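Local coordinates for rRNA N-glycosidase (Bougainvillea spectabilis, PDB 3CTK), which belongs to the ribosome-inactivating proteins, a family best known from plants, and is built here as a single chain of mixed helix and strand, at residues K61-V66 / K97-V102; V106-D111 / K145-Q150; I205-P210 / I215-Q220. One frame throughout, in Å; residues are numbered along the deposited sequence. Where two conformers were deposited one is given.

Contact 1: K61-V66 / K97-V102; sequences KVAIDV and KLFPGV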
loop_
_atom_site.group_PDB
_atom_site.type_symbol
_atom_site.label_atom_id
_atom_site.label_comp_id
_atom_site.label_asym_id
_atom_site.label_seq_id
_atom_site.Cartn_x
_atom_site.Cartn_y
_atom_site.Cartn_z
ATOM N N LYS A 61 1.264 13.917 -1.930
ATOM C CA LYS A 61 2.514 13.176 -1.806
ATOM C C LYS A 61 2.369 12.197 -0.650
ATOM O O LYS A 61 2.378 12.598 0.510
ATOM C CB LYS A 61 3.684 14.120 -1.514
ATOM C CG LYS A 61 4.023 15.114 -2.613
ATOM C CD LYS A 61 5.094 16.083 -2.109
ATOM C CE LYS A 61 6.045 16.526 -3.206
ATOM N NZ LYS A 61 5.404 17.428 -4.202
ATOM N N VAL A 62 2.242 10.914 -0.969
ATOM C CA VAL A 62 2.064 9.879 0.046
ATOM C C VAL A 62 3.393 9.262 0.481
ATOM O O VAL A 62 4.190 8.830 -0.350
ATOM C CB VAL A 62 1.137 8.770 -0.495
ATOM C CG1 VAL A 62 0.844 7.743 0.596
ATOM C CG2 VAL A 62 -0.156 9.391 -1.014
ATOM N N ALA A 63 3.620 9.215 1.788
ATOM C CA ALA A 63 4.856 8.656 2.329
ATOM C C ALA A 63 4.687 7.197 2.732
ATOM O O ALA A 63 3.744 6.846 3.441
ATOM C CB ALA A 63 5.312 9.474 3.534
ATOM N N ILE A 64 5.613 6.356 2.279
ATOM C CA ILE A 64 5.584 4.929 2.583
ATOM C C ILE A 64 6.876 4.480 3.272
ATOM O O ILE A 64 7.976 4.804 2.827
ATOM C CB ILE A 64 5.385 4.099 1.290
ATOM C CG1 ILE A 64 3.992 4.374 0.713
ATOM C CG2 ILE A 64 5.576 2.604 1.578
ATOM C CD1 ILE A 64 3.702 3.644 -0.587
ATOM N N ASP A 65 6.722 3.739 4.365
ATOM C CA ASP A 65 7.839 3.203 5.148
ATOM C C ASP A 65 8.399 2.038 4.327
ATOM O O ASP A 65 7.697 1.057 4.102
ATOM C CB ASP A 65 7.300 2.692 6.490
ATOM C CG ASP A 65 8.397 2.275 7.455
ATOM O OD1 ASP A 65 9.446 1.785 6.997
ATOM O OD2 ASP A 65 8.196 2.421 8.678
ATOM N N VAL A 66 9.653 2.127 3.888
ATOM C CA VAL A 66 10.212 1.058 3.061
ATOM C C VAL A 66 10.449 -0.262 3.773
ATOM O O VAL A 66 10.603 -1.299 3.122
ATOM C CB VAL A 66 11.543 1.479 2.385
ATOM C CG1 VAL A 66 11.337 2.759 1.584
ATOM C CG2 VAL A 66 12.644 1.640 3.433
ATOM N N LYS A 97 11.008 13.570 10.529
ATOM C CA LYS A 97 11.746 13.837 9.298
ATOM C C LYS A 97 10.991 14.048 7.990
ATOM O O LYS A 97 11.549 14.612 7.046
ATOM C CB LYS A 97 12.800 12.747 9.098
ATOM C CG LYS A 97 13.980 12.885 10.047
ATOM C CD LYS A 97 15.011 11.797 9.824
ATOM C CE LYS A 97 16.318 12.150 10.514
ATOM N NZ LYS A 97 16.108 12.545 11.933
ATOM N N LEU A 98 9.744 13.599 7.910
ATOM C CA LEU A 98 8.984 13.785 6.676
ATOM C C LEU A 98 8.476 15.208 6.508
ATOM O O LEU A 98 8.184 15.893 7.490
ATOM C CB LEU A 98 7.791 12.822 6.619
ATOM C CG LEU A 98 8.120 11.372 6.254
ATOM C CD1 LEU A 98 6.887 10.502 6.441
ATOM C CD2 LEU A 98 8.623 11.314 4.812
ATOM N N PHE A 99 8.380 15.640 5.253
ATOM C CA PHE A 99 7.869 16.968 4.913
ATOM C C PHE A 99 8.491 18.055 5.785
ATOM O O PHE A 99 7.793 18.807 6.464
ATOM C CB PHE A 99 6.352 16.958 5.070
ATOM C CG PHE A 99 5.694 15.737 4.475
ATOM C CD1 PHE A 99 4.752 15.015 5.202
ATOM C CD2 PHE A 99 6.021 15.310 3.191
ATOM C CE1 PHE A 99 4.141 13.880 4.656
ATOM C CE2 PHE A 99 5.415 14.177 2.637
ATOM C CZ PHE A 99 4.474 13.464 3.375
ATOM N N PRO A 100 9.826 18.164 5.755
ATOM C CA PRO A 100 10.541 19.162 6.554
ATOM C C PRO A 100 10.111 20.604 6.297
ATOM O O PRO A 100 9.905 21.010 5.155
ATOM C CB PRO A 100 12.001 18.913 6.185
ATOM C CG PRO A 100 11.908 18.446 4.758
ATOM C CD PRO A 100 10.738 17.489 4.814
ATOM N N GLY A 101 9.965 21.367 7.374
ATOM C CA GLY A 101 9.586 22.759 7.245
ATOM C C GLY A 101 8.101 23.046 7.164
ATOM O O GLY A 101 7.690 24.187 7.350
ATOM N N VAL A 102 7.292 22.028 6.876
ATOM C CA VAL A 102 5.842 22.214 6.787
ATOM C C VAL A 102 5.300 22.342 8.214
ATOM O O VAL A 102 5.385 21.398 8.999
ATOM C CB VAL A 102 5.179 21.012 6.065
ATOM C CG1 VAL A 102 3.665 21.202 5.995
ATOM C CG2 VAL A 102 5.765 20.876 4.658
#
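Ala-63 meets Leu-98 at close quarters: its CB sits 3.5 Å from Leu-98 CD1, tighter than carbon atoms usually pack, while Leu-98 CD2 stands a little further back at 4.0 Å from the same CB. Both methyls of the leucine come at Ala-63 CB from the same side. Alongside, Phe-99 brings its CZ corner in, 4.1 Å from Ala-63 CB and 3.7 Å from Lys-61 O, an oblique approach to both. Phe-99 has CG anti to its own carbonyl carbon (chi1 -45°), and this swings the ring back toward the strand although its CB sets off across it. Leu-98 CB lies 4.0 Å above one ring face, toward the rim. Leu-98 and Phe-99 cover one side of strand 59-65, an inner strand of the six-stranded mixed sheet in this ribosome-inactivating protein fold, where Leu-98, just past helix 92-97, also touches Val-72 and Phe-47 on the two flanking strands. The packing thins out toward Lys-61. Its CB comes no nearer than 4.5 Å to Phe-99 CE2, and its chain then runs away from the loop to a long, weak ion pair with Asp-51. Beyond the ring the loop folds into a type II turn from Phe-99 to Val-102, with exposed Pro-100 and Gly-101 at its corners and Arg-105 hydrogen-bonded to the carbonyls of Leu-98, Phe-99 and Val-102.

Contact 2: V106-D111 / K145-Q150; sequences VTLTFD and KTINGQ
Val-106 and Ile-147 reach for each other tip to tip, Val-106 CG2 lying 4.2 Å from Ile-147 CG1. The other branch of the isoleucine, CG2, turns to Leu-108 and stops 4.3 Å from its CD2, so Ile-147 serves both Val-106 and Leu-108. Further along, in segment 145-150 Phe-110 meets only the backbone of Gly-149: Gly-149 CA lies in the ring plane at the edge, 4.0 Å from Phe-110 CE2, and Gly-149 O approaches obliquely, 3.6 Å from the same CE2. With CG between its backbone N and carbonyl carbon (chi1 53°), Phe-110 turns its ring toward the helix start, which brings CE2 to the glycine.

One shell out, Val-106 and Leu-108 are fixed by backbone hydrogen bonds to strand 81-88, and Phe-110 is backed by Leu-117 and Ala-120 of helix 114-121. On the other partner, Asn-148 is the N-cap of helix 149-168, its OD1 accepting from the N of Glu-151; this anchors the first turn, which begins at Gly-149. Lys-145 O, in the loop before it, takes a hydrogen bond from Arg-83. The result is the outermost strand of the mixed sheet packed against the start of a long helix, in the alpha+beta fold of ribosome-inactivating proteins.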
loop_
_atom_site.group_PDB
_atom_site.type_symbol
_atom_site.label_atom_id
_atom_site.label_comp_id
_atom_site.label_asym_id
_atom_site.label_seq_id
_atom_site.Cartn_x
_atom_site.Cartn_y
_atom_site.Cartn_z
ATOM N N VAL A 106 -0.853 17.727 10.890
ATOM C CA VAL A 106 -2.015 17.133 11.528
ATOM C C VAL A 106 -1.780 15.688 11.941
ATOM O O VAL A 106 -1.310 14.878 11.148
ATOM C CB VAL A 106 -3.236 17.178 10.568
ATOM C CG1 VAL A 106 -4.427 16.448 11.182
ATOM C CG2 VAL A 106 -3.597 18.624 10.258
ATOM N N THR A 107 -2.088 15.378 13.194
ATOM C CA THR A 107 -1.968 14.016 13.681
ATOM C C THR A 107 -3.403 13.540 13.821
ATOM O O THR A 107 -4.152 14.052 14.657
ATOM C CB THR A 107 -1.252 13.932 15.051
ATOM O OG1 THR A 107 -1.725 14.976 15.915
ATOM C CG2 THR A 107 0.254 14.053 14.870
ATOM N N LEU A 108 -3.790 12.590 12.974
ATOM C CA LEU A 108 -5.141 12.043 12.983
ATOM C C LEU A 108 -5.388 11.245 14.264
ATOM O O LEU A 108 -4.446 10.832 14.941
ATOM C CB LEU A 108 -5.348 11.157 11.747
ATOM C CG LEU A 108 -5.203 11.896 10.406
ATOM C CD1 LEU A 108 -5.138 10.902 9.250
ATOM C CD2 LEU A 108 -6.373 12.860 10.236
ATOM N N THR A 109 -6.658 11.034 14.595
ATOM C CA THR A 109 -7.007 10.306 15.806
ATOM C C THR A 109 -7.002 8.792 15.623
ATOM O O THR A 109 -7.106 8.050 16.599
ATOM C CB THR A 109 -8.388 10.742 16.344
ATOM O OG1 THR A 109 -9.390 10.508 15.347
ATOM C CG2 THR A 109 -8.372 12.224 16.711
ATOM N N PHE A 110 -6.882 8.337 14.379
ATOM C CA PHE A 110 -6.854 6.907 14.088
ATOM C C PHE A 110 -5.534 6.477 13.447
ATOM O O PHE A 110 -4.848 7.286 12.816
ATOM C CB PHE A 110 -8.042 6.521 13.183
ATOM C CG PHE A 110 -8.157 7.343 11.921
ATOM C CD1 PHE A 110 -7.411 7.026 10.788
ATOM C CD2 PHE A 110 -9.031 8.426 11.863
ATOM C CE1 PHE A 110 -7.539 7.778 9.611
ATOM C CE2 PHE A 110 -9.166 9.183 10.692
ATOM C CZ PHE A 110 -8.419 8.857 9.566
ATOM N N ASP A 111 -5.170 5.209 13.625
ATOM C CA ASP A 111 -3.934 4.698 13.040
ATOM C C ASP A 111 -4.212 4.050 11.686
ATOM O O ASP A 111 -5.354 4.039 11.219
ATOM C CB ASP A 111 -3.243 3.714 13.999
ATOM C CG ASP A 111 -4.014 2.419 14.190
ATOM O OD1 ASP A 111 -3.821 1.773 15.241
ATOM O OD2 ASP A 111 -4.792 2.033 13.297
ATOM N N LYS A 145 -9.244 20.932 1.742
ATOM C CA LYS A 145 -10.461 21.073 2.531
ATOM C C LYS A 145 -10.199 20.881 4.018
ATOM O O LYS A 145 -9.151 20.370 4.406
ATOM C CB LYS A 145 -11.505 20.067 2.044
ATOM C CG LYS A 145 -12.078 20.441 0.688
ATOM C CD LYS A 145 -12.988 19.373 0.128
ATOM C CE LYS A 145 -13.790 19.929 -1.033
ATOM N NZ LYS A 145 -12.933 20.729 -1.948
ATOM N N THR A 146 -11.144 21.305 4.853
ATOM C CA THR A 146 -10.978 21.146 6.291
ATOM C C THR A 146 -10.855 19.657 6.598
ATOM O O THR A 146 -11.455 18.826 5.916
ATOM C CB THR A 146 -12.169 21.735 7.071
ATOM O OG1 THR A 146 -13.386 21.128 6.626
ATOM C CG2 THR A 146 -12.246 23.235 6.857
ATOM N N ILE A 147 -10.066 19.332 7.617
ATOM C CA ILE A 147 -9.838 17.947 8.012
ATOM C C ILE A 147 -11.117 17.223 8.437
ATOM O O ILE A 147 -11.762 17.594 9.421
ATOM C CB ILE A 147 -8.803 17.873 9.169
ATOM C CG1 ILE A 147 -7.447 18.402 8.690
ATOM C CG2 ILE A 147 -8.674 16.445 9.675
ATOM C CD1 ILE A 147 -6.806 17.574 7.576
ATOM N N ASN A 148 -11.478 16.196 7.676
ATOM C CA ASN A 148 -12.653 15.384 7.962
ATOM C C ASN A 148 -12.171 13.939 8.074
ATOM O O ASN A 148 -11.850 13.300 7.070
ATOM C CB ASN A 148 -13.682 15.514 6.839
ATOM C CG ASN A 148 -14.935 14.704 7.104
ATOM O OD1 ASN A 148 -14.875 13.490 7.281
ATOM N ND2 ASN A 148 -16.080 15.374 7.132
ATOM N N GLY A 149 -12.121 13.437 9.304
ATOM C CA GLY A 149 -11.650 12.086 9.546
ATOM C C GLY A 149 -12.243 10.997 8.673
ATOM O O GLY A 149 -11.515 10.126 8.188
ATOM N N GLN A 150 -13.556 11.030 8.474
ATOM C CA GLN A 150 -14.218 10.012 7.666
ATOM C C GLN A 150 -13.756 9.994 6.210
ATOM O O GLN A 150 -13.467 8.930 5.658
ATOM C CB GLN A 150 -15.737 10.189 7.729
ATOM C CG GLN A 150 -16.509 9.260 6.809
ATOM C CD GLN A 150 -18.009 9.343 7.022
ATOM O OE1 GLN A 150 -18.546 10.407 7.326
ATOM N NE2 GLN A 150 -18.695 8.221 6.846
#

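Contact 3: I205-P210 / I215-Q220; sequences IHKSSP and INPALQ
Lys-207 comes to the flat Asn-216–Pro-217 peptide at its edge and not over a face. Its NZ lies in the carbonyl plane, on a lone pair of Asn-216 O, at 2.9 Å and with a C=O...N angle of 136°. That peptide is cis, which puts the proline CD on the same edge as the carbonyl oxygen, and Lys-207 NZ also stands 3.4 Å from Pro-217 CD. The two side chains cross at about a right angle. Crystal neighbours touch Lys-207, Asn-216 and Pro-217 and may influence the pose.

Reach is what makes this possible: Lys-207 points from the last turns of helix 198-208 toward the strand with CG anti to the backbone N (chi1 -177°) and every later torsion extended as well. The approach to the oxygen tightens along the chain, with Lys-207 CE 3.4 Å from Asn-216 O before NZ closes in.

Next to this bond lies a looser carbon-carbon contact, Ser-208 CB to Ile-215 CG1 at 4.3 Å. Ser-208 turns its hydroxyl back into its own helix, OG giving a 2.7 Å hydrogen bond to Ile-205 O, with the donor tilted 21° from the carbonyl plane. Ile-215 also touches Val-231 on the paired strand, Val-234 of helix 234-237 and Ala-204 of helix 198-208. Ser-208 also touches Cys-32, whose disulfide to Cys-212 fastens the connection between the segments to the loop at Cys-32.

Chemically, one hydrogen bond from the exposed Lys-207 amine to a neutral carbonyl joins the helix end to the corner at Asn-216 and Pro-217, and the ammonium charge would probably polarise that C=O.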
loop_
_atom_site.group_PDB
_atom_site.type_symbol
_atom_site.label_atom_id
_atom_site.label_comp_id
_atom_site.label_asym_id
_atom_site.label_seq_id
_atom_site.Cartn_x
_atom_site.Cartn_y
_atom_site.Cartn_z
ATOM N N ILE A 205 7.585 -18.351 3.244
ATOM C CA ILE A 205 8.499 -18.485 2.120
ATOM C C ILE A 205 9.939 -18.452 2.619
ATOM O O ILE A 205 10.782 -19.206 2.141
ATOM C CB ILE A 205 8.239 -17.382 1.065
ATOM C CG1 ILE A 205 6.836 -17.585 0.477
ATOM C CG2 ILE A 205 9.299 -17.447 -0.048
ATOM C CD1 ILE A 205 6.392 -16.519 -0.517
ATOM N N HIS A 206 10.223 -17.596 3.597
ATOM C CA HIS A 206 11.574 -17.528 4.149
ATOM C C HIS A 206 11.958 -18.855 4.795
ATOM O O HIS A 206 13.091 -19.323 4.660
ATOM C CB HIS A 206 11.680 -16.423 5.198
ATOM C CG HIS A 206 12.008 -15.081 4.628
ATOM N ND1 HIS A 206 11.111 -14.034 4.616
ATOM C CD2 HIS A 206 13.145 -14.609 4.068
ATOM C CE1 HIS A 206 11.685 -12.974 4.074
ATOM N NE2 HIS A 206 12.919 -13.296 3.735
ATOM N N LYS A 207 11.014 -19.456 5.506
ATOM C CA LYS A 207 11.270 -20.724 6.179
ATOM C C LYS A 207 11.544 -21.853 5.186
ATOM O O LYS A 207 12.271 -22.796 5.496
ATOM C CB LYS A 207 10.078 -21.095 7.072
ATOM C CG LYS A 207 10.287 -22.367 7.880
ATOM C CD LYS A 207 9.057 -22.713 8.712
ATOM C CE LYS A 207 9.257 -24.023 9.458
ATOM N NZ LYS A 207 8.025 -24.449 10.180
ATOM N N SER A 208 10.969 -21.749 3.991
ATOM C CA SER A 208 11.148 -22.774 2.964
ATOM C C SER A 208 12.511 -22.686 2.281
ATOM O O SER A 208 12.933 -23.628 1.616
ATOM C CB SER A 208 10.059 -22.663 1.893
ATOM O OG SER A 208 10.332 -21.606 0.983
ATOM N N SER A 209 13.187 -21.553 2.438
ATOM C CA SER A 209 14.496 -21.360 1.818
ATOM C C SER A 209 15.533 -22.204 2.550
ATOM O O SER A 209 15.427 -22.419 3.761
ATOM C CB SER A 209 14.893 -19.880 1.856
ATOM O OG SER A 209 15.102 -19.432 3.184
ATOM N N PRO A 210 16.580 -22.651 1.838
ATOM C CA PRO A 210 16.878 -22.432 0.419
ATOM C C PRO A 210 16.327 -23.415 -0.623
ATOM O O PRO A 210 16.384 -23.126 -1.820
ATOM C CB PRO A 210 18.410 -22.389 0.387
ATOM C CG PRO A 210 18.864 -22.897 1.782
ATOM C CD PRO A 210 17.650 -23.438 2.467
ATOM N N ILE A 215 6.426 -25.948 1.864
ATOM C CA ILE A 215 6.008 -24.944 2.844
ATOM C C ILE A 215 5.249 -25.716 3.920
ATOM O O ILE A 215 4.145 -26.211 3.673
ATOM C CB ILE A 215 5.056 -23.882 2.229
ATOM C CG1 ILE A 215 5.833 -22.963 1.281
ATOM C CG2 ILE A 215 4.402 -23.060 3.345
ATOM C CD1 ILE A 215 4.971 -21.905 0.596
ATOM N N ASN A 216 5.848 -25.831 5.102
ATOM C CA ASN A 216 5.232 -26.564 6.204
ATOM C C ASN A 216 5.532 -25.906 7.551
ATOM O O ASN A 216 6.686 -25.620 7.856
ATOM C CB ASN A 216 5.753 -28.004 6.216
ATOM C CG ASN A 216 5.007 -28.883 7.192
ATOM O OD1 ASN A 216 3.793 -29.040 7.094
ATOM N ND2 ASN A 216 5.730 -29.463 8.139
ATOM N N PRO A 217 4.496 -25.647 8.374
ATOM C CA PRO A 217 3.066 -25.912 8.161
ATOM C C PRO A 217 2.556 -25.168 6.936
ATOM O O PRO A 217 3.133 -24.159 6.530
ATOM C CB PRO A 217 2.419 -25.387 9.441
ATOM C CG PRO A 217 3.503 -25.550 10.462
ATOM C CD PRO A 217 4.716 -25.074 9.713
ATOM N N ALA A 218 1.463 -25.656 6.363
ATOM C CA ALA A 218 0.887 -25.044 5.172
ATOM C C ALA A 218 0.170 -23.723 5.445
ATOM O O ALA A 218 -0.321 -23.482 6.546
ATOM C CB ALA A 218 -0.079 -26.024 4.513
ATOM N N LEU A 219 0.117 -22.866 4.430
ATOM C CA LEU A 219 -0.580 -21.587 4.544
ATOM C C LEU A 219 -2.050 -21.851 4.242
ATOM O O LEU A 219 -2.376 -22.472 3.232
ATOM C CB LEU A 219 -0.035 -20.585 3.530
ATOM C CG LEU A 219 1.372 -20.040 3.781
ATOM C CD1 LEU A 219 1.910 -19.437 2.491
ATOM C CD2 LEU A 219 1.336 -18.998 4.898
ATOM N N GLN A 220 -2.930 -21.390 5.123
ATOM C CA GLN A 220 -4.365 -21.582 4.940
ATOM C C GLN A 220 -4.919 -20.291 4.350
ATOM O O GLN A 220 -5.294 -19.377 5.084
ATOM C CB GLN A 220 -5.027 -21.881 6.288
ATOM C CG GLN A 220 -4.273 -22.909 7.123
ATOM C CD GLN A 220 -4.244 -24.284 6.486
ATOM O OE1 GLN A 220 -3.333 -25.079 6.733
ATOM N NE2 GLN A 220 -5.248 -24.580 5.674
#

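Contacts 1 and 2 belong together: their centres are 16 Å apart, residues 97-102 and 106-111 nearly follow one another in sequence, and both reach the six-stranded mixed sheet, contact 1 on an inner strand and contact 2 at its edge. Apart from that adjoining chain they do not touch. Contact 3 stands alone across the chain's centre, where the end of helix 198-208 meets the two-stranded sheet, with centres 35 Å from contact 1 and 39 Å from contact 2; the nearest atoms are about 12 Å and about 23 Å away. The three close one after another along the chain. Contact 1 is buried, while contacts 2 and 3 lie at the surface.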